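Local coordinates for MccB protein (Escherichia coli, PDB 6OM4), which probably adenylates the MccA peptide with ATP, building the phosphoramidate-linked nucleotide of the Trojan-horse antibiotic microcin C7, at residues Gly18-Gly23 with Arg70-Asn75; Val132-Ser137 with Leu301-Val306. One frame throughout, in Å; residues are numbered along the deposited sequence.

Overall arrangement
The two contacts lie in different parts of the chain, with centres about 27 Å apart and nearest atoms about 14 Å apart, and they follow one another in sequence. Interaction 1 (18-23 with 70-75) packs a strand against a helix in the N-terminal region, its centre about 25 Å from the centre of the chain and away from the ligand and metal sites. Interaction 2 (132-137 with 301-306) is near the middle, its centre about 6 Å from that of the chain, within the ThiF-family region. It joins the later part of the helix that starts at the nucleotide-binding glycines to a helix far along the sequence; the side chain of Ile133 lies about 11 Å from Gly125, an ATP-binding residue.

Interaction 1 (Gly18-Gly23 with Arg70-Asn75); sequences GLVGGG and RFLKEN
The end of strand 17-20 faces the last turn of helix 62-74 at a distance, the closest alpha carbons, those of Val20 and Leu72, being 8.9 Å apart, so side chains alone bridge the two backbones. Val20 supplies the strand's share. It points toward the helix, and Val20 CG1, anti to the backbone N (chi1 180°), meets the Phe71 ring at its edge, near the ring plane, 4.1 Å from Phe71 CE1. Val20 CG1 also lies 4.4 Å from Leu72 CD2; the Leu72 side chain leaves the backbone across the line of approach, but its end comes nearer to the strand. One branch of Val20 thus touches two successive helix residues, while Trp35, Ile11 and Phe77 also pack on this valine.

The Phe71 ring has a second neighbour on one face, where Asn75 ND2 sits 4.1 Å above the plane and over the ring centre. Asn75 ND2 donates to Phe71 O at 2.9 Å, tilted 23° from the carbonyl plane, which holds the amide over the ring face at the end of the helix. Phe71 also touches Gln27 and Val29 on the adjoining strand, and Leu72 meets Ile38. The arrangement is that of a small helix-on-sheet core, in which an antiparallel three-stranded sheet (11-14, 17-20, 27-29) is packed against helices 32-43 and 62-74.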
ATOM      1  N   GLY A  18      27.530  -3.461  17.548  1.00 16.84           N
ATOM      2  CA  GLY A  18      26.522  -2.457  17.607  1.00 16.21           C
ATOM      3  C   GLY A  18      25.599  -2.514  16.421  1.00 15.69           C
ATOM      4  O   GLY A  18      25.850  -3.228  15.445  1.00 15.54           O
ATOM      5  N   LEU A  19      24.544  -1.711  16.523  1.00 14.08           N
ATOM      6  CA  LEU A  19      23.581  -1.521  15.523  1.00 14.05           C
ATOM      7  C   LEU A  19      23.660  -0.094  14.975  1.00 14.43           C
ATOM      8  O   LEU A  19      23.841   0.895  15.724  1.00 14.38           O
ATOM      9  CB  LEU A  19      22.198  -1.750  16.120  1.00 14.73           C
ATOM     10  CG  LEU A  19      21.912  -3.191  16.558  1.00 15.46           C
ATOM     11  CD1 LEU A  19      20.669  -3.223  17.425  1.00 17.94           C
ATOM     12  CD2 LEU A  19      21.728  -4.109  15.365  1.00 16.69           C
ATOM     13  N   VAL A  20      23.483  -0.019  13.661  1.00 14.67           N
ATOM     14  CA  VAL A  20      23.295   1.253  12.988  1.00 14.60           C
ATOM     15  C   VAL A  20      22.017   1.169  12.156  1.00 13.80           C
ATOM     16  O   VAL A  20      21.841   0.293  11.323  1.00 14.65           O
ATOM     17  CB  VAL A  20      24.516   1.609  12.121  1.00 15.59           C
ATOM     18  CG1 VAL A  20      24.305   2.946  11.410  1.00 17.46           C
ATOM     19  CG2 VAL A  20      25.804   1.563  12.931  1.00 16.47           C
ATOM     20  N   GLY A  21      21.098   2.112  12.391  1.00 13.26           N
ATOM     21  CA  GLY A  21      19.929   2.193  11.601  1.00 13.69           C
ATOM     22  C   GLY A  21      18.785   1.432  12.229  1.00 14.31           C
ATOM     23  O   GLY A  21      18.966   0.687  13.206  1.00 14.27           O
ATOM     24  N   GLY A  22      17.595   1.645  11.682  1.00 15.63           N
ATOM     25  CA  GLY A  22      16.421   0.902  12.079  1.00 16.24           C
ATOM     26  C   GLY A  22      15.562   0.548  10.897  1.00 16.35           C
ATOM     27  O   GLY A  22      15.538   1.291   9.880  1.00 17.34           O
ATOM     28  N   GLY A  23      14.781  -0.533  11.045  1.00 14.79           N
ATOM     29  CA  GLY A  23      13.917  -1.029   9.950  1.00 15.57           C
ATOM     30  C   GLY A  23      14.655  -2.039   9.084  1.00 15.30           C
ATOM     31  O   GLY A  23      15.601  -2.650   9.562  1.00 14.73           O
ATOM     32  N   ARG A  70      30.901   4.721   2.600  1.00 17.23           N
ATOM     33  CA  ARG A  70      30.243   3.785   1.654  1.00 17.46           C
ATOM     34  C   ARG A  70      29.106   3.035   2.373  1.00 14.84           C
ATOM     35  O   ARG A  70      27.993   2.876   1.847  1.00 14.96           O
ATOM     36  CB  ARG A  70      31.264   2.814   1.044  1.00 18.43           C
ATOM     37  CG  ARG A  70      30.725   1.813   0.014  1.00 21.81           C
ATOM     38  CD  ARG A  70      30.383   0.425   0.541  1.00 25.76           C
ATOM     39  NE  ARG A  70      31.437  -0.066   1.393  1.00 32.20           N
ATOM     40  CZ  ARG A  70      31.296  -0.803   2.477  1.00 32.06           C
ATOM     41  NH1 ARG A  70      32.382  -1.313   3.023  1.00 38.81           N
ATOM     42  NH2 ARG A  70      30.118  -1.028   3.023  1.00 29.57           N
ATOM     43  N   PHE A  71      29.394   2.567   3.573  1.00 14.04           N
ATOM     44  CA  PHE A  71      28.442   1.849   4.399  1.00 15.06           C
ATOM     45  C   PHE A  71      27.206   2.719   4.691  1.00 15.83           C
ATOM     46  O   PHE A  71      26.072   2.266   4.550  1.00 15.85           O
ATOM     47  CB  PHE A  71      29.127   1.385   5.684  1.00 16.69           C
ATOM     48  CG  PHE A  71      28.215   0.842   6.756  1.00 18.84           C
ATOM     49  CD1 PHE A  71      27.514   1.700   7.591  1.00 19.15           C
ATOM     50  CD2 PHE A  71      28.080  -0.522   6.933  1.00 21.83           C
ATOM     51  CE1 PHE A  71      26.642   1.210   8.554  1.00 21.80           C
ATOM     52  CE2 PHE A  71      27.245  -1.021   7.925  1.00 21.45           C
ATOM     53  CZ  PHE A  71      26.533  -0.156   8.732  1.00 21.37           C
ATOM     54  N   LEU A  72      27.427   3.948   5.150  1.00 14.94           N
ATOM     55  CA  LEU A  72      26.307   4.858   5.449  1.00 15.82           C
ATOM     56  C   LEU A  72      25.509   5.193   4.185  1.00 16.00           C
ATOM     57  O   LEU A  72      24.285   5.269   4.217  1.00 16.35           O
ATOM     58  CB  LEU A  72      26.863   6.104   6.129  1.00 15.43           C
ATOM     59  CG  LEU A  72      27.398   5.865   7.542  1.00 15.68           C
ATOM     60  CD1 LEU A  72      28.202   7.062   8.035  1.00 16.46           C
ATOM     61  CD2 LEU A  72      26.248   5.627   8.487  1.00 15.48           C
ATOM     62  N   LYS A  73      26.191   5.425   3.063  1.00 15.48           N
ATOM     63  CA  LYS A  73      25.557   5.753   1.810  1.00 18.88           C
ATOM     64  C   LYS A  73      24.698   4.605   1.272  1.00 18.47           C
ATOM     65  O   LYS A  73      23.593   4.840   0.753  1.00 17.57           O
ATOM     66  CB  LYS A  73      26.612   6.044   0.734  1.00 22.49           C
ATOM     67  CG  LYS A  73      27.244   7.421   0.736  1.00 27.30           C
ATOM     68  CD  LYS A  73      27.998   7.653  -0.584  1.00 32.35           C
ATOM     69  CE  LYS A  73      27.223   8.495  -1.570  1.00 34.66           C
ATOM     70  NZ  LYS A  73      25.790   8.130  -1.582  1.00 37.88           N
ATOM     71  N   GLU A  74      25.238   3.376   1.271  1.00 18.01           N
ATOM     72  CA  GLU A  74      24.559   2.262   0.593  1.00 18.95           C
ATOM     73  C   GLU A  74      23.292   1.859   1.359  1.00 17.48           C
ATOM     74  O   GLU A  74      22.440   1.175   0.803  1.00 18.88           O
ATOM     75  CB  GLU A  74      25.535   1.103   0.385  1.00 19.56           C
ATOM     76  CG  GLU A  74      25.814   0.307   1.647  1.00 21.19           C
ATOM     77  CD  GLU A  74      26.925  -0.725   1.519  1.00 25.08           C
ATOM     78  OE1 GLU A  74      27.483  -0.863   0.411  1.00 24.22           O
ATOM     79  OE2 GLU A  74      27.269  -1.368   2.564  1.00 29.21           O
ATOM     80  N   ASN A  75      23.178   2.288   2.617  1.00 16.66           N
ATOM     81  CA  ASN A  75      21.962   2.073   3.407  1.00 14.77           C
ATOM     82  C   ASN A  75      21.053   3.323   3.431  1.00 15.31           C
ATOM     83  O   ASN A  75      20.050   3.309   4.131  1.00 15.48           O
ATOM     84  CB  ASN A  75      22.348   1.611   4.807  1.00 16.16           C
ATOM     85  CG  ASN A  75      22.947   0.222   4.788  1.00 17.38           C
ATOM     86  OD1 ASN A  75      22.246  -0.752   4.530  1.00 19.87           O
ATOM     87  ND2 ASN A  75      24.227   0.129   5.055  1.00 16.47           N
TER

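Interaction 2 (Val132-Ser137 with Leu301-Val306); sequences VILATS and LCAADV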
ATOM      1  N   VAL A 132      -8.399   7.256   3.742  1.00 13.40           N
ATOM      2  CA  VAL A 132      -7.883   8.234   4.651  1.00 14.64           C
ATOM      3  C   VAL A 132      -6.347   8.212   4.609  1.00 14.77           C
ATOM      4  O   VAL A 132      -5.713   9.244   4.736  1.00 15.52           O
ATOM      5  CB  VAL A 132      -8.444   8.072   6.076  1.00 14.27           C
ATOM      6  CG1 VAL A 132      -7.931   6.816   6.802  1.00 15.52           C
ATOM      7  CG2 VAL A 132      -8.161   9.330   6.860  1.00 15.28           C
ATOM      8  N   ILE A 133      -5.745   7.041   4.440  1.00 13.02           N
ATOM      9  CA  ILE A 133      -4.289   7.025   4.287  1.00 13.18           C
ATOM     10  C   ILE A 133      -3.900   7.829   3.049  1.00 13.71           C
ATOM     11  O   ILE A 133      -2.931   8.626   3.076  1.00 14.55           O
ATOM     12  CB  ILE A 133      -3.750   5.579   4.185  1.00 12.92           C
ATOM     13  CG1 ILE A 133      -3.935   4.856   5.514  1.00 13.36           C
ATOM     14  CG2 ILE A 133      -2.303   5.604   3.747  1.00 13.46           C
ATOM     15  CD1 ILE A 133      -3.903   3.365   5.433  1.00 14.15           C
ATOM     16  N   LEU A 134      -4.592   7.594   1.933  1.00 13.23           N
ATOM     17  CA  LEU A 134      -4.197   8.242   0.693  1.00 13.73           C
ATOM     18  C   LEU A 134      -4.424   9.758   0.816  1.00 14.26           C
ATOM     19  O   LEU A 134      -3.583  10.553   0.378  1.00 13.30           O
ATOM     20  CB  LEU A 134      -4.949   7.642  -0.504  1.00 14.70           C
ATOM     21  CG  LEU A 134      -4.720   6.152  -0.790  1.00 15.48           C
ATOM     22  CD1 LEU A 134      -5.401   5.753  -2.111  1.00 16.79           C
ATOM     23  CD2 LEU A 134      -3.226   5.817  -0.885  1.00 15.63           C
ATOM     24  N   ALA A 135      -5.549  10.174   1.409  1.00 14.90           N
ATOM     25  CA  ALA A 135      -5.849  11.588   1.539  1.00 15.08           C
ATOM     26  C   ALA A 135      -4.771  12.263   2.391  1.00 15.93           C
ATOM     27  O   ALA A 135      -4.261  13.322   2.056  1.00 17.35           O
ATOM     28  CB  ALA A 135      -7.224  11.774   2.130  1.00 16.05           C
ATOM     29  N   THR A 136      -4.390  11.637   3.511  1.00 15.38           N
ATOM     30  CA  THR A 136      -3.489  12.315   4.391  1.00 16.04           C
ATOM     31  C   THR A 136      -2.039  12.199   3.907  1.00 16.91           C
ATOM     32  O   THR A 136      -1.224  12.956   4.399  1.00 18.23           O
ATOM     33  CB  THR A 136      -3.660  11.858   5.838  1.00 15.41           C
ATOM     34  OG1 THR A 136      -3.429  10.453   5.895  1.00 16.07           O
ATOM     35  CG2 THR A 136      -5.048  12.171   6.344  1.00 15.21           C
ATOM     36  N   SER A 137      -1.767  11.299   2.958  1.00 15.30           N
ATOM     37  CA  SER A 137      -0.472  11.225   2.283  1.00 15.75           C
ATOM     38  C   SER A 137      -0.417  12.164   1.079  1.00 15.54           C
ATOM     39  O   SER A 137       0.626  12.290   0.453  1.00 14.97           O
ATOM     40  CB  SER A 137      -0.090   9.804   1.926  1.00 17.60           C
ATOM     41  OG  SER A 137       0.317   9.138   3.116  1.00 18.99           O
ATOM     42  N   LEU A 301      -1.802  -2.333   4.015  1.00 13.34           N
ATOM     43  CA  LEU A 301      -0.829  -2.776   3.066  1.00 14.03           C
ATOM     44  C   LEU A 301      -1.277  -2.483   1.626  1.00 14.38           C
ATOM     45  O   LEU A 301      -0.401  -2.219   0.765  1.00 15.24           O
ATOM     46  CB  LEU A 301      -0.545  -4.255   3.308  1.00 15.36           C
ATOM     47  CG  LEU A 301       0.213  -4.503   4.602  1.00 15.97           C
ATOM     48  CD1 LEU A 301       0.191  -5.976   4.993  1.00 18.25           C
ATOM     49  CD2 LEU A 301       1.645  -3.974   4.445  1.00 17.87           C
ATOM     50  N   CYS A 302      -2.586  -2.448   1.363  1.00 14.12           N
ATOM     51  CA  CYS A 302      -3.123  -2.009   0.080  1.00 14.87           C
ATOM     52  C   CYS A 302      -2.731  -0.540  -0.180  1.00 14.73           C
ATOM     53  O   CYS A 302      -2.225  -0.183  -1.252  1.00 14.68           O
ATOM     54  CB  CYS A 302      -4.644  -2.196   0.085  1.00 16.07           C
ATOM     55  SG  CYS A 302      -5.431  -1.585  -1.434  1.00 17.81           S
ATOM     56  N   ALA A 303      -2.947   0.329   0.818  1.00 14.33           N
ATOM     57  CA  ALA A 303      -2.612   1.750   0.673  1.00 13.61           C
ATOM     58  C   ALA A 303      -1.103   1.902   0.406  1.00 14.49           C
ATOM     59  O   ALA A 303      -0.693   2.716  -0.407  1.00 14.67           O
ATOM     60  CB  ALA A 303      -3.026   2.540   1.877  1.00 14.36           C
ATOM     61  N   ALA A 304      -0.271   1.112   1.101  1.00 13.08           N
ATOM     62  CA  ALA A 304       1.196   1.194   0.925  1.00 13.83           C
ATOM     63  C   ALA A 304       1.556   0.935  -0.531  1.00 14.39           C
ATOM     64  O   ALA A 304       2.407   1.627  -1.108  1.00 13.25           O
ATOM     65  CB  ALA A 304       1.899   0.183   1.783  1.00 14.44           C
ATOM     66  N   ASP A 305       0.973  -0.118  -1.094  1.00 14.29           N
ATOM     67  CA  ASP A 305       1.238  -0.449  -2.504  1.00 15.85           C
ATOM     68  C   ASP A 305       0.751   0.642  -3.468  1.00 14.73           C
ATOM     69  O   ASP A 305       1.459   0.916  -4.413  1.00 14.51           O
ATOM     70  CB  ASP A 305       0.706  -1.839  -2.828  1.00 17.54           C
ATOM     71  CG  ASP A 305       1.698  -2.935  -2.418  1.00 19.38           C
ATOM     72  OD1 ASP A 305       2.780  -2.626  -1.774  1.00 22.42           O
ATOM     73  OD2 ASP A 305       1.407  -4.092  -2.750  1.00 24.87           O
ATOM     74  N   VAL A 306      -0.377   1.308  -3.206  1.00 13.62           N
ATOM     75  CA  VAL A 306      -0.822   2.453  -4.030  1.00 14.14           C
ATOM     76  C   VAL A 306       0.204   3.600  -3.992  1.00 13.46           C
ATOM     77  O   VAL A 306       0.635   4.139  -5.061  1.00 12.93           O
ATOM     78  CB  VAL A 306      -2.207   2.942  -3.588  1.00 14.72           C
ATOM     79  CG1 VAL A 306      -2.570   4.260  -4.252  1.00 14.75           C
ATOM     80  CG2 VAL A 306      -3.252   1.884  -3.837  1.00 16.17           C
TER
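Ala303 is the small bump against which the branches of Ile133 close. It points toward helix 125-136, and Ala303 CB lies 3.7 Å from Ile133 CG2 and 3.8 Å from Ile133 CD1. The alanine methyl rests in the shallow notch between Ile133 CG2, which is anti to the backbone N, and the CG1-CD1 arm, whose CG1 lies beside that N. Here the backbones come closest, with the alpha carbons of Ile133 and Ala303 only 6.6 Å apart.

Helix 125-136 begins within what fits a GxGxxG motif of a Rossmann-type nucleotide fold, as in the ThiF/E1 family, and helix 292-311 also covers Ile235 of the central sheet. The axes of the segments 132-136 and 301-306 approach to 9.8 Å, with N-to-C directions 37° apart.

One residue on from Ile133, Leu134 fills the next hollow. It leaves its helix obliquely, but its end swings in between Ala303 and Val306, residues one turn apart on helix 292-311. Leu134 CD2 touches Val306 CG1 at 3.8 Å and passes 4.0 Å from the backbone Ala303 O; the other methyl, Leu134 CD1, lies 3.9 Å from Val306 CG1. The side chains of Leu134 and Val306 cross at about a right angle, and both leucine methyls bear on Val306 CG1, which is anti to its own backbone N (chi1 170°). Farther along helix 292-311, Ile307 continues the apolar seam, touching Ile133, Leu134 and Ser137, while Ile139 packs on Leu134 from the loop that follows helix 125-136.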